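Local structure of transcriptional activator II (Enterobacteria phage lambda, 1ZS4) at residues Leu25-Thr30 with Arg43-Trp48. The protein binds DNA as a homotetramer and activates transcription of the phage repressor and integrase genes, allowing lambda to establish latency. Numbering follows the deposited sequence.
With nucleotides of chain A.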
loop_
_atom_site.group_PDB
_atom_site.type_symbol
_atom_site.label_atom_id
_atom_site.label_comp_id
_atom_site.label_asym_id
_atom_site.label_seq_id
_atom_site.Cartn_x
_atom_site.Cartn_y
_atom_site.Cartn_z
ATOM N N LEU C 25 29.638 14.675 -1.147
ATOM C CA LEU C 25 28.884 15.918 -1.031
ATOM C C LEU C 25 29.198 16.519 0.338
ATOM O O LEU C 25 29.383 17.729 0.474
ATOM C CB LEU C 25 27.372 15.649 -1.127
ATOM C CG LEU C 25 26.445 16.690 -1.777
ATOM C CD1 LEU C 25 25.004 16.391 -1.372
ATOM C CD2 LEU C 25 26.815 18.104 -1.372
ATOM N N GLY C 26 29.278 15.648 1.342
ATOM C CA GLY C 26 29.527 16.070 2.711
ATOM C C GLY C 26 28.278 15.728 3.510
ATOM O O GLY C 26 27.167 15.861 3.002
ATOM N N THR C 27 28.441 15.277 4.748
ATOM C CA THR C 27 27.285 14.925 5.567
ATOM C C THR C 27 26.446 16.152 5.912
ATOM O O THR C 27 25.221 16.140 5.732
ATOM C CB THR C 27 27.728 14.157 6.839
ATOM O OG1 THR C 27 28.342 12.919 6.438
ATOM C CG2 THR C 27 26.530 13.840 7.758
ATOM N N GLU C 28 27.083 17.216 6.401
ATOM C CA GLU C 28 26.326 18.439 6.714
ATOM C C GLU C 28 25.670 18.988 5.442
ATOM O O GLU C 28 24.506 19.370 5.462
ATOM C CB GLU C 28 27.247 19.498 7.331
ATOM C CG GLU C 28 26.658 20.930 7.387
ATOM C CD GLU C 28 25.422 21.044 8.264
ATOM O OE1 GLU C 28 25.168 20.129 9.076
ATOM O OE2 GLU C 28 24.703 22.066 8.161
ATOM N N LYS C 29 26.406 19.016 4.333
ATOM C CA LYS C 29 25.839 19.530 3.086
ATOM C C LYS C 29 24.646 18.687 2.636
ATOM O O LYS C 29 23.640 19.222 2.162
ATOM C CB LYS C 29 26.912 19.607 1.988
ATOM C CG LYS C 29 27.936 20.732 2.211
ATOM C CD LYS C 29 27.256 22.108 2.267
ATOM C CE LYS C 29 28.222 23.241 2.660
ATOM N NZ LYS C 29 28.597 23.251 4.122
ATOM N N THR C 30 24.754 17.369 2.778
ATOM C CA THR C 30 23.641 16.493 2.404
ATOM C C THR C 30 22.464 16.784 3.325
ATOM O O THR C 30 21.321 16.863 2.874
ATOM C CB THR C 30 24.014 14.991 2.550
ATOM O OG1 THR C 30 25.042 14.667 1.607
ATOM C CG2 THR C 30 22.790 14.086 2.291
ATOM N N ARG C 43 23.243 9.175 11.257
ATOM C CA ARG C 43 22.600 7.977 11.775
ATOM C C ARG C 43 21.919 7.132 10.709
ATOM O O ARG C 43 21.890 5.902 10.822
ATOM C CB ARG C 43 21.631 8.352 12.905
ATOM C CG ARG C 43 22.405 8.675 14.190
ATOM C CD ARG C 43 21.587 9.258 15.343
ATOM N NE ARG C 43 22.390 9.142 16.566
ATOM C CZ ARG C 43 22.722 10.144 17.373
ATOM N NH1 ARG C 43 22.315 11.383 17.116
ATOM N NH2 ARG C 43 23.499 9.898 18.429
ATOM N N TRP C 44 21.395 7.776 9.669
ATOM C CA TRP C 44 20.732 7.042 8.594
ATOM C C TRP C 44 21.717 6.086 7.906
ATOM O O TRP C 44 21.306 5.039 7.415
ATOM C CB TRP C 44 20.137 7.986 7.543
ATOM C CG TRP C 44 18.903 8.770 7.962
ATOM C CD1 TRP C 44 18.317 8.801 9.194
ATOM C CD2 TRP C 44 18.172 9.694 7.143
ATOM N NE1 TRP C 44 17.264 9.707 9.202
ATOM C CE2 TRP C 44 17.156 10.265 7.952
ATOM C CE3 TRP C 44 18.279 10.095 5.801
ATOM C CZ2 TRP C 44 16.253 11.221 7.461
ATOM C CZ3 TRP C 44 17.385 11.043 5.310
ATOM C CH2 TRP C 44 16.380 11.597 6.145
ATOM N N LYS C 45 22.999 6.445 7.867
ATOM C CA LYS C 45 24.010 5.580 7.245
ATOM C C LYS C 45 23.990 4.197 7.877
ATOM O O LYS C 45 24.257 3.187 7.219
ATOM C CB LYS C 45 25.411 6.192 7.428
ATOM C CG LYS C 45 25.575 7.552 6.779
ATOM C CD LYS C 45 26.928 8.149 7.125
ATOM C CE LYS C 45 27.075 9.542 6.556
ATOM N NZ LYS C 45 28.308 10.266 7.065
ATOM N N ARG C 46 23.663 4.160 9.162
ATOM C CA ARG C 46 23.616 2.932 9.937
ATOM C C ARG C 46 22.228 2.322 9.999
ATOM O O ARG C 46 22.044 1.122 9.818
ATOM C CB ARG C 46 24.090 3.220 11.365
ATOM C CG ARG C 46 23.965 2.049 12.360
ATOM C CD ARG C 46 24.168 2.566 13.789
ATOM N NE ARG C 46 23.035 3.412 14.160
ATOM C CZ ARG C 46 23.052 4.337 15.112
ATOM N NH1 ARG C 46 24.157 4.556 15.822
ATOM N NH2 ARG C 46 21.957 5.051 15.342
ATOM N N ASP C 47 21.246 3.180 10.242
ATOM C CA ASP C 47 19.871 2.751 10.428
ATOM C C ASP C 47 19.019 2.504 9.203
ATOM O O ASP C 47 18.086 1.701 9.270
ATOM C CB ASP C 47 19.141 3.771 11.318
ATOM C CG ASP C 47 19.767 3.899 12.696
ATOM O OD1 ASP C 47 20.427 2.932 13.146
ATOM O OD2 ASP C 47 19.590 4.969 13.332
ATOM N N TRP C 48 19.317 3.181 8.096
ATOM C CA TRP C 48 18.489 3.064 6.895
ATOM C C TRP C 48 19.152 2.714 5.585
ATOM O O TRP C 48 18.535 2.083 4.737
ATOM C CB TRP C 48 17.691 4.359 6.673
ATOM C CG TRP C 48 16.648 4.557 7.709
ATOM C CD1 TRP C 48 16.672 5.450 8.747
ATOM C CD2 TRP C 48 15.469 3.767 7.884
ATOM N NE1 TRP C 48 15.580 5.251 9.567
ATOM C CE2 TRP C 48 14.827 4.226 9.061
ATOM C CE3 TRP C 48 14.896 2.710 7.166
ATOM C CZ2 TRP C 48 13.641 3.660 9.534
ATOM C CZ3 TRP C 48 13.714 2.143 7.635
ATOM C CH2 TRP C 48 13.099 2.621 8.813
ATOM P P DG A 7 30.765 16.528 7.374
ATOM O OP1 DG A 7 30.996 16.460 5.923
ATOM O OP2 DG A 7 29.547 17.210 7.889
ATOM O "O5'" DG A 7 30.768 15.056 7.958
ATOM C "C5'" DG A 7 31.934 14.254 7.874
ATOM C "C4'" DG A 7 31.995 13.266 9.018
ATOM O "O4'" DG A 7 32.227 13.970 10.272
ATOM C "C3'" DG A 7 30.685 12.498 9.240
ATOM O "O3'" DG A 7 31.020 11.211 9.768
ATOM C "C2'" DG A 7 29.943 13.370 10.243
ATOM C "C1'" DG A 7 31.085 13.870 11.116
ATOM N N9 DG A 7 30.885 15.150 11.792
ATOM C C8 DG A 7 30.304 16.286 11.284
ATOM N N7 DG A 7 30.237 17.262 12.158
ATOM C C5 DG A 7 30.814 16.736 13.305
ATOM C C6 DG A 7 31.031 17.321 14.586
ATOM O O6 DG A 7 30.739 18.463 14.981
ATOM N N1 DG A 7 31.657 16.437 15.451
ATOM C C2 DG A 7 32.031 15.153 15.133
ATOM N N2 DG A 7 32.626 14.450 16.111
ATOM N N3 DG A 7 31.837 14.598 13.951
ATOM C C4 DG A 7 31.228 15.438 13.092
ATOM P P DT A 9 29.642 7.150 16.330
ATOM O OP1 DT A 9 30.584 6.083 16.755
ATOM O OP2 DT A 9 28.455 6.797 15.518
ATOM O "O5'" DT A 9 29.145 7.920 17.638
ATOM C "C5'" DT A 9 30.108 8.572 18.446
ATOM C "C4'" DT A 9 29.498 9.202 19.678
ATOM O "O4'" DT A 9 28.937 10.508 19.373
ATOM C "C3'" DT A 9 28.341 8.413 20.297
ATOM O "O3'" DT A 9 28.362 8.691 21.698
ATOM C "C2'" DT A 9 27.120 9.022 19.623
ATOM C "C1'" DT A 9 27.529 10.486 19.566
ATOM N N1 DT A 9 26.898 11.393 18.589
ATOM C C2 DT A 9 26.751 12.722 18.944
ATOM O O2 DT A 9 27.093 13.177 20.022
ATOM N N3 DT A 9 26.191 13.511 17.981
ATOM C C4 DT A 9 25.778 13.127 16.727
ATOM O O4 DT A 9 25.319 13.966 15.959
ATOM C C5 DT A 9 25.942 11.724 16.423
ATOM C C7 DT A 9 25.507 11.215 15.083
ATOM C C6 DT A 9 26.484 10.934 17.359
ATOM P P DG A 10 27.437 7.870 22.722
ATOM O OP1 DG A 10 28.382 7.070 23.531
ATOM O OP2 DG A 10 26.276 7.210 22.079
ATOM O "O5'" DG A 10 26.908 9.042 23.656
ATOM C "C5'" DG A 10 27.832 9.983 24.194
ATOM C "C4'" DG A 10 27.113 11.050 24.987
ATOM O "O4'" DG A 10 26.483 12.003 24.092
ATOM C "C3'" DG A 10 25.975 10.488 25.836
ATOM O "O3'" DG A 10 25.836 11.302 27.007
ATOM C "C2'" DG A 10 24.783 10.572 24.894
ATOM C "C1'" DG A 10 25.070 11.870 24.149
ATOM N N9 DG A 10 24.548 12.003 22.790
ATOM C C8 DG A 10 24.501 11.041 21.812
ATOM N N7 DG A 10 24.009 11.480 20.684
ATOM C C5 DG A 10 23.703 12.810 20.939
ATOM C C6 DG A 10 23.145 13.801 20.094
ATOM O O6 DG A 10 22.787 13.696 18.916
ATOM N N1 DG A 10 23.013 15.023 20.752
ATOM C C2 DG A 10 23.365 15.254 22.061
ATOM N N2 DG A 10 23.157 16.506 22.515
ATOM N N3 DG A 10 23.879 14.334 22.860
ATOM C C4 DG A 10 24.024 13.145 22.238
#
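Thr27 and Lys45 join the two helices of the helix-turn-helix motif, 27-34 and the recognition helix 38-47, where both reach the DNA. Gly26, N-cap of helix 27-34, turns the chain out of helix 7-25 with positive phi. Its carbonyl O takes Thr30 N and, from the opposite face of its plane, Thr30 OG1 at 2.8 Å. The helix start faces the phosphate of DG7 of DNA chain A: Thr27 N donates to OP1 of DG7 and Glu28 N to OP2 of DG7 at 2.9 Å, an arrangement in which the helix dipole probably helps hold the anion. Thr27 OG1 lies beside its own backbone N (chi1 -63°) and accepts a 2.7 Å bond from Lys45 NZ. Lys45, extended beyond CG, also forms a salt bridge with another DNA phosphate through NZ; its side chain packs on Leu19 and Ile22 of helix 7-25. These contacts grip the DNA backbone, whereas Arg43 reaches a base edge. C5 of DT9, same strand, lies over one guanidinium face, offset toward the rim; at the guanidinium edge, NH1 gives a nearly straight bond (171°) to O6 of DG10, also chain A, and NH2 reaches in-plane N7 of DG10 at 2.8 Å.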